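Local structure of protein Ta0487 (Thermoplasma acidophilum, 3KBQ) at residues K86-D91 and P122-P127; L72-D77 and L116-I121; N5-T10 and E61-V66. The protein is of unknown function, a CinA-family member whose crystallised part is a probable molybdopterin-binding domain of the MoCF_biosynth type. All coordinates share one frame; numbering follows the deposited sequence.

Contact 1 of 3, residues K86-D91 and P122-P127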
# COMPACT_ATOMS: atom_id res chain seq x y z
N LYS B 86 -18.20 -9.47 -0.16
CA LYS B 86 -19.10 -8.33 -0.39
C LYS B 86 -18.69 -7.69 -1.68
O LYS B 86 -19.52 -7.33 -2.51
CB LYS B 86 -18.96 -7.32 0.75
CG LYS B 86 -19.89 -6.14 0.65
CD LYS B 86 -19.47 -5.04 1.66
CE LYS B 86 -20.59 -4.03 1.78
NZ LYS B 86 -20.76 -3.73 3.21
N CYS B 87 -17.40 -7.55 -1.89
CA CYS B 87 -17.00 -6.80 -3.04
C CYS B 87 -17.20 -7.58 -4.36
O CYS B 87 -17.30 -6.96 -5.40
CB CYS B 87 -15.62 -6.24 -2.89
SG CYS B 87 -14.33 -7.38 -3.44
N ILE B 88 -17.29 -8.90 -4.32
CA ILE B 88 -17.63 -9.65 -5.55
C ILE B 88 -19.13 -9.99 -5.61
O ILE B 88 -19.59 -10.68 -6.54
CB ILE B 88 -16.79 -10.95 -5.79
CG1 ILE B 88 -16.89 -11.91 -4.59
CG2 ILE B 88 -15.34 -10.62 -6.07
CD1 ILE B 88 -16.40 -13.32 -4.90
N GLY B 89 -19.88 -9.54 -4.62
CA GLY B 89 -21.32 -9.75 -4.65
C GLY B 89 -21.79 -11.12 -4.22
O GLY B 89 -22.89 -11.55 -4.58
N GLN B 90 -20.99 -11.81 -3.41
CA GLN B 90 -21.43 -13.13 -2.93
C GLN B 90 -21.72 -13.18 -1.44
O GLN B 90 -21.26 -12.34 -0.67
CB GLN B 90 -20.41 -14.18 -3.26
CG GLN B 90 -20.03 -14.19 -4.70
CD GLN B 90 -19.24 -15.41 -5.07
OE1 GLN B 90 -18.71 -16.13 -4.21
NE2 GLN B 90 -19.16 -15.66 -6.36
N ASP B 91 -22.51 -14.17 -1.05
CA ASP B 91 -22.77 -14.42 0.35
C ASP B 91 -21.75 -15.44 0.90
O ASP B 91 -21.29 -16.34 0.20
CB ASP B 91 -24.20 -14.94 0.57
CG ASP B 91 -25.26 -13.98 0.05
OD1 ASP B 91 -25.03 -12.74 0.11
OD2 ASP B 91 -26.31 -14.46 -0.43
N PRO B 122 -17.06 -17.46 0.54
CA PRO B 122 -17.97 -17.37 -0.61
C PRO B 122 -17.74 -18.54 -1.61
O PRO B 122 -16.67 -19.15 -1.62
CB PRO B 122 -17.59 -16.02 -1.23
CG PRO B 122 -16.16 -15.89 -0.99
CD PRO B 122 -15.86 -16.61 0.35
N PRO B 123 -18.73 -18.87 -2.46
CA PRO B 123 -18.56 -20.01 -3.38
C PRO B 123 -17.44 -19.87 -4.41
O PRO B 123 -16.95 -20.87 -4.91
CB PRO B 123 -19.92 -20.10 -4.10
CG PRO B 123 -20.53 -18.80 -3.94
CD PRO B 123 -20.08 -18.30 -2.58
N SER B 124 -17.01 -18.64 -4.71
CA SER B 124 -15.88 -18.44 -5.63
C SER B 124 -14.52 -18.86 -5.08
O SER B 124 -13.52 -18.80 -5.81
CB SER B 124 -15.81 -16.97 -6.02
OG SER B 124 -16.57 -16.72 -7.19
N CYS B 125 -14.46 -19.23 -3.80
CA CYS B 125 -13.19 -19.56 -3.15
C CYS B 125 -13.14 -21.01 -2.71
O CYS B 125 -14.18 -21.59 -2.43
CB CYS B 125 -12.98 -18.67 -1.93
SG CYS B 125 -12.89 -16.91 -2.36
N ARG B 126 -11.93 -21.56 -2.66
CA ARG B 126 -11.63 -22.83 -2.00
C ARG B 126 -10.69 -22.57 -0.82
O ARG B 126 -9.75 -21.77 -0.95
CB ARG B 126 -10.89 -23.74 -2.96
CG ARG B 126 -11.75 -24.44 -3.98
CD ARG B 126 -10.92 -25.51 -4.70
NE ARG B 126 -9.96 -24.93 -5.64
CZ ARG B 126 -8.64 -25.00 -5.53
NH1 ARG B 126 -8.07 -25.63 -4.50
NH2 ARG B 126 -7.87 -24.43 -6.45
N PRO B 127 -10.87 -23.29 0.32
CA PRO B 127 -9.92 -23.07 1.40
C PRO B 127 -8.59 -23.75 1.12
O PRO B 127 -8.57 -24.75 0.43
CB PRO B 127 -10.60 -23.69 2.62
CG PRO B 127 -11.62 -24.74 2.06
CD PRO B 127 -11.78 -24.43 0.57
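The side-chain amide of Gln90 meets the turn at Pro122-Cys125 with both of its polar atoms, one directed to the backbone and the other to a side chain. With CG beside the backbone N (chi1 -53°) and the chain extended beyond it, the amide arrives tip to tip against the ring of Pro123. Gln90 OE1 receives Ser124 N at 3.1 Å, in the carbonyl plane and on a lone pair, through a fairly straight N-H (157°). Its partner atom, Gln90 NE2, gives a more bent bond to Ser124 OG at 2.9 Å, the hydroxyl lying 34° out of the amide plane; Ser124 OG also has a weak bond to Ala141 O. Two bonds to one residue fix the rotation of the amide, and carbon crowds the same oxygen, with Pro123 CD only 3.0 Å and Pro122 CB 3.2 Å from Gln90 OE1.

A helix C-cap meets a beta turn here: a Schellman motif, in which Gly89 at positive phi ends helix 80-87, and a type I beta turn leading into edge strand 125-128. Cys125 is disulfide-bonded to Cys140 of the adjoining strand 137-142. Beside the bonded pair, Ile88 CD1 reaches Ser124 CB at 3.9 Å. The side chain of Asp91 leaves the backbone away from the turn, while its carbonyl O accepts a CA-H...O contact from Pro122 CA at 3.6 Å.

Contact 2 of 3, residues L72-D77 and L116-I121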
# COMPACT_ATOMS: atom_id res chain seq x y z
N LEU B 72 -7.33 -12.40 8.64
CA LEU B 72 -7.86 -13.78 8.67
C LEU B 72 -7.42 -14.33 9.99
O LEU B 72 -6.20 -14.35 10.27
CB LEU B 72 -7.15 -14.67 7.63
CG LEU B 72 -7.81 -14.96 6.29
CD1 LEU B 72 -8.10 -13.66 5.68
CD2 LEU B 72 -6.86 -15.82 5.40
N GLY B 73 -8.36 -14.79 10.81
CA GLY B 73 -8.01 -15.11 12.17
C GLY B 73 -9.27 -15.22 13.01
O GLY B 73 -10.36 -14.83 12.56
N PRO B 74 -9.12 -15.75 14.23
CA PRO B 74 -10.30 -16.02 15.04
C PRO B 74 -10.82 -14.79 15.81
O PRO B 74 -11.20 -14.93 16.95
CB PRO B 74 -9.79 -17.12 16.01
CG PRO B 74 -8.42 -16.74 16.27
CD PRO B 74 -7.89 -16.17 14.92
N THR B 75 -10.85 -13.59 15.24
CA THR B 75 -11.36 -12.43 15.99
C THR B 75 -12.34 -11.71 15.08
O THR B 75 -12.24 -11.85 13.87
CB THR B 75 -10.27 -11.42 16.45
OG1 THR B 75 -9.74 -10.75 15.31
CG2 THR B 75 -9.10 -12.09 17.26
N PHE B 76 -13.31 -10.98 15.65
CA PHE B 76 -14.19 -10.13 14.86
C PHE B 76 -13.43 -9.09 14.02
O PHE B 76 -13.92 -8.67 12.98
CB PHE B 76 -15.23 -9.45 15.77
CG PHE B 76 -16.27 -10.41 16.32
CD1 PHE B 76 -17.05 -11.17 15.45
CD2 PHE B 76 -16.44 -10.58 17.69
CE1 PHE B 76 -18.03 -12.09 15.95
CE2 PHE B 76 -17.40 -11.48 18.19
CZ PHE B 76 -18.19 -12.24 17.30
N ASP B 77 -12.24 -8.69 14.47
CA ASP B 77 -11.43 -7.70 13.75
C ASP B 77 -10.92 -8.29 12.43
O ASP B 77 -10.50 -7.56 11.55
CB ASP B 77 -10.23 -7.27 14.63
CG ASP B 77 -9.63 -5.89 14.22
OD1 ASP B 77 -10.40 -4.92 13.98
OD2 ASP B 77 -8.37 -5.76 14.15
N LEU B 116 -15.68 -20.06 14.67
CA LEU B 116 -16.58 -20.63 13.70
C LEU B 116 -16.55 -19.84 12.41
O LEU B 116 -16.45 -20.46 11.34
CB LEU B 116 -18.02 -20.65 14.22
CG LEU B 116 -19.12 -21.16 13.26
CD1 LEU B 116 -18.87 -22.64 12.88
CD2 LEU B 116 -20.51 -21.03 13.91
N LYS B 117 -16.60 -18.50 12.50
CA LYS B 117 -16.72 -17.67 11.28
C LYS B 117 -15.55 -17.86 10.33
O LYS B 117 -15.68 -17.54 9.13
CB LYS B 117 -17.04 -16.19 11.59
CG LYS B 117 -15.86 -15.32 12.02
CD LYS B 117 -15.23 -14.58 10.82
CE LYS B 117 -13.67 -14.45 10.93
NZ LYS B 117 -13.12 -14.44 12.32
N MET B 118 -14.43 -18.41 10.81
CA MET B 118 -13.29 -18.70 9.90
C MET B 118 -13.61 -19.75 8.84
O MET B 118 -12.87 -19.85 7.85
CB MET B 118 -11.98 -19.10 10.65
CG MET B 118 -11.28 -17.99 11.44
SD MET B 118 -9.81 -18.58 12.35
CE MET B 118 -10.34 -20.13 13.09
N ALA B 119 -14.68 -20.53 9.03
CA ALA B 119 -15.12 -21.48 7.99
C ALA B 119 -16.10 -20.91 6.98
O ALA B 119 -16.53 -21.62 6.07
CB ALA B 119 -15.69 -22.78 8.62
N LYS B 120 -16.50 -19.64 7.15
CA LYS B 120 -17.50 -18.99 6.28
C LYS B 120 -16.76 -18.45 5.05
O LYS B 120 -15.79 -17.70 5.17
CB LYS B 120 -18.26 -17.89 7.06
CG LYS B 120 -19.40 -18.34 7.99
CD LYS B 120 -20.77 -18.45 7.21
CE LYS B 120 -22.05 -18.04 8.03
NZ LYS B 120 -23.07 -19.13 8.46
N ILE B 121 -17.18 -18.86 3.86
CA ILE B 121 -16.39 -18.66 2.63
C ILE B 121 -17.40 -18.34 1.52
O ILE B 121 -18.51 -18.86 1.59
CB ILE B 121 -15.63 -19.97 2.33
CG1 ILE B 121 -14.22 -19.94 2.90
CG2 ILE B 121 -15.52 -20.29 0.87
CD1 ILE B 121 -13.68 -21.39 3.08
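Neither backbone is in regular pairing with the other: the irregular loop 72-77 passes a short 3-10 turn, 117-119, with closest CA atoms at Pro74 and Met118, 6.5 Å apart. From that turn two consecutive side chains point toward the loop, one polar at its tip and one apolar. The loop, which follows strand 65-69, probably corresponds to the glycine-rich signature region of molybdopterin-binding domains.

Lys117 starts with CG in the crowded position between N and the carbonyl carbon (chi1 79°) and bends again at each later torsion, so that the chain curls round and delivers its ammonium group to two carbonyls of the loop. Lys117 NZ donates to Gly73 O at 2.8 Å, nearly along the C=O axis, and to Thr75 O at 3.1 Å, where it stands well above the carbonyl plane. A third acceptor, Gln114 O, belongs to helix 113-116, so the one amine draws together oxygens from the loop and from its own side of the contact. Such a cluster of carbonyl dipoles would be expected to stabilise the positive charge.

Met118 keeps CG beside its backbone N and bends at chi3. Its sulphur lies against the Gly73-Pro74 peptide, with Met118 SD 3.5 Å from Gly73 C. The Met118 side chain lies beside that of Pro74, pointing the same way, with Pro74 CB 3.9 Å from Met118 SD.

In the fold, the loop links strand 65-69 to helix 80-87, and the 3-10 turn links helix 113-116 to strand 120-121. Helix 96-106 touches both sides, Tyr106 packing on Pro74 and Ile102 on Met118.

Contact 3 of 3, residues N5-T10 and E61-V66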
# COMPACT_ATOMS: atom_id res chain seq x y z
N ASN B 5 0.51 -9.15 -14.67
CA ASN B 5 0.37 -8.13 -13.63
C ASN B 5 -0.17 -8.76 -12.36
O ASN B 5 -1.15 -9.51 -12.40
CB ASN B 5 -0.56 -7.00 -14.09
CG ASN B 5 0.16 -5.89 -14.94
OD1 ASN B 5 -0.50 -5.05 -15.57
ND2 ASN B 5 1.50 -5.90 -14.93
N ALA B 6 0.46 -8.45 -11.24
CA ALA B 6 -0.05 -8.85 -9.92
C ALA B 6 -0.16 -7.64 -9.04
O ALA B 6 0.58 -6.66 -9.25
CB ALA B 6 0.86 -9.90 -9.20
N SER B 7 -1.09 -7.69 -8.09
CA SER B 7 -1.15 -6.67 -7.04
C SER B 7 -1.13 -7.29 -5.67
O SER B 7 -1.52 -8.45 -5.50
CB SER B 7 -2.40 -5.79 -7.18
OG SER B 7 -2.14 -4.89 -8.24
N VAL B 8 -0.70 -6.51 -4.69
CA VAL B 8 -0.57 -6.95 -3.32
C VAL B 8 -1.46 -6.08 -2.43
O VAL B 8 -1.48 -4.87 -2.54
CB VAL B 8 0.91 -6.90 -2.89
CG1 VAL B 8 1.12 -7.45 -1.46
CG2 VAL B 8 1.76 -7.67 -3.92
N ILE B 9 -2.15 -6.72 -1.51
CA ILE B 9 -2.99 -6.02 -0.57
C ILE B 9 -2.54 -6.46 0.83
O ILE B 9 -2.26 -7.64 1.07
CB ILE B 9 -4.48 -6.37 -0.75
CG1 ILE B 9 -5.01 -5.89 -2.13
CG2 ILE B 9 -5.32 -5.72 0.44
CD1 ILE B 9 -6.37 -6.57 -2.50
N THR B 10 -2.45 -5.50 1.74
CA THR B 10 -2.12 -5.78 3.11
C THR B 10 -3.28 -5.16 3.91
O THR B 10 -3.61 -3.98 3.75
CB THR B 10 -0.80 -5.09 3.56
OG1 THR B 10 0.28 -5.54 2.73
CG2 THR B 10 -0.45 -5.43 5.05
N GLU B 61 -8.99 -4.70 -11.09
CA GLU B 61 -9.07 -3.88 -12.30
C GLU B 61 -7.68 -3.82 -12.99
O GLU B 61 -7.60 -3.74 -14.19
CB GLU B 61 -9.50 -2.48 -11.87
CG GLU B 61 -9.47 -1.44 -12.92
CD GLU B 61 -9.96 -0.07 -12.36
OE1 GLU B 61 -10.53 -0.00 -11.23
OE2 GLU B 61 -9.76 0.94 -13.07
N VAL B 62 -6.59 -3.84 -12.25
CA VAL B 62 -5.27 -3.62 -12.88
C VAL B 62 -4.37 -4.88 -12.96
O VAL B 62 -3.25 -4.83 -13.52
CB VAL B 62 -4.52 -2.48 -12.12
CG1 VAL B 62 -5.36 -1.21 -12.13
CG2 VAL B 62 -4.14 -2.90 -10.61
N SER B 63 -4.83 -5.99 -12.40
CA SER B 63 -4.00 -7.19 -12.38
C SER B 63 -4.84 -8.47 -12.51
O SER B 63 -6.02 -8.47 -12.17
CB SER B 63 -3.10 -7.23 -11.13
OG SER B 63 -3.90 -7.28 -9.99
N ASP B 64 -4.21 -9.54 -13.01
CA ASP B 64 -4.85 -10.82 -13.11
C ASP B 64 -4.55 -11.75 -11.94
O ASP B 64 -5.17 -12.80 -11.83
CB ASP B 64 -4.52 -11.52 -14.44
CG ASP B 64 -5.29 -10.92 -15.63
OD1 ASP B 64 -6.04 -9.89 -15.47
OD2 ASP B 64 -5.14 -11.49 -16.74
N LEU B 65 -3.65 -11.35 -11.05
CA LEU B 65 -3.39 -12.14 -9.85
C LEU B 65 -3.27 -11.14 -8.70
O LEU B 65 -2.51 -10.16 -8.80
CB LEU B 65 -2.08 -12.92 -9.96
CG LEU B 65 -1.55 -13.52 -8.63
CD1 LEU B 65 -2.49 -14.58 -8.07
CD2 LEU B 65 -0.19 -14.15 -8.86
N VAL B 66 -4.02 -11.39 -7.64
CA VAL B 66 -4.08 -10.49 -6.50
C VAL B 66 -3.77 -11.31 -5.26
O VAL B 66 -4.38 -12.38 -5.04
CB VAL B 66 -5.51 -9.85 -6.38
CG1 VAL B 66 -5.65 -9.00 -5.12
CG2 VAL B 66 -5.78 -8.96 -7.64
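Ser63 turns its OG into the crowded position between N and the carbonyl carbon (chi1 63°), while Ser7 swings its OG beside its own backbone N (chi1 -76°), and the two hydroxyls come to 3.4 Å, Ser7 OG to Ser63 OG, a weak contact at best. The stronger partner of Ser63 OG is Ala59 O, one turn back in the helix, and Ser7 OG also has a weak bond to Arg41 O. Around this pair lies the start of a parallel strand pairing in a mixed sheet, consistent with the alpha/beta fold of molybdopterin-binding (MogA/MoaB-like) domains: helix 49-62 ends, the chain turns through Ser63 and Asp64, and strand 65-69 enters beside strand 5-11, which has strand 38-45 along its other edge. Strand 38-45, helix 49-62 and strand 65-69 thus form a beta-alpha-beta crossover that passes over strand 5-11.

Asn5 O is the acceptor at the entry, taking Asp64 N at 3.1 Å from above the carbonyl plane and, more weakly, Leu65 N. Two residues on, Ser7 N donates to Leu65 O at 2.9 Å, in the carbonyl plane and nearly along the C=O axis. Ala6 stands opposite Leu65 and Ser7 opposite Val66, so side chains alternate between the faces. Ala6 and Leu65 share the face against Leu32 of helix 23-34; Ser7, Ile9 and Val66 share the one covered by Ala59 of helix 49-62. The polar ends reach the neighbouring strands: Asp64 OD1 forms a salt bridge with Lys145 of strand 145-150, and Asn5 ND2 a hydrogen bond to Gln38 OE1 of strand 38-45. On the face covered by helix 49-62, Ile9 crosses Val66 obliquely, its CD1 reaching Val66 CG1 at 3.6 Å.

In the fold
The three contacts occupy one domain. Contact 3 closes before the other two open and belongs to the parallel part of the mixed sheet; contact 1 reaches the same sheet at the edge strand 125-128, their centres about 17 Å apart and their nearest atoms about 8 Å. Contacts 1 and 2 alternate along the chain, with centres about 14 Å apart, and they touch where Pro127 CB packs on Ile121 CD1 at 3.9 Å. Contact 2 lies about 23 Å from contact 3, centre to centre, across the middle of the chain. A bound sulfate, probably from the crystallisation liquor, lies about 5 Å from the Thr75 side chain of contact 2; such ions often mark pockets.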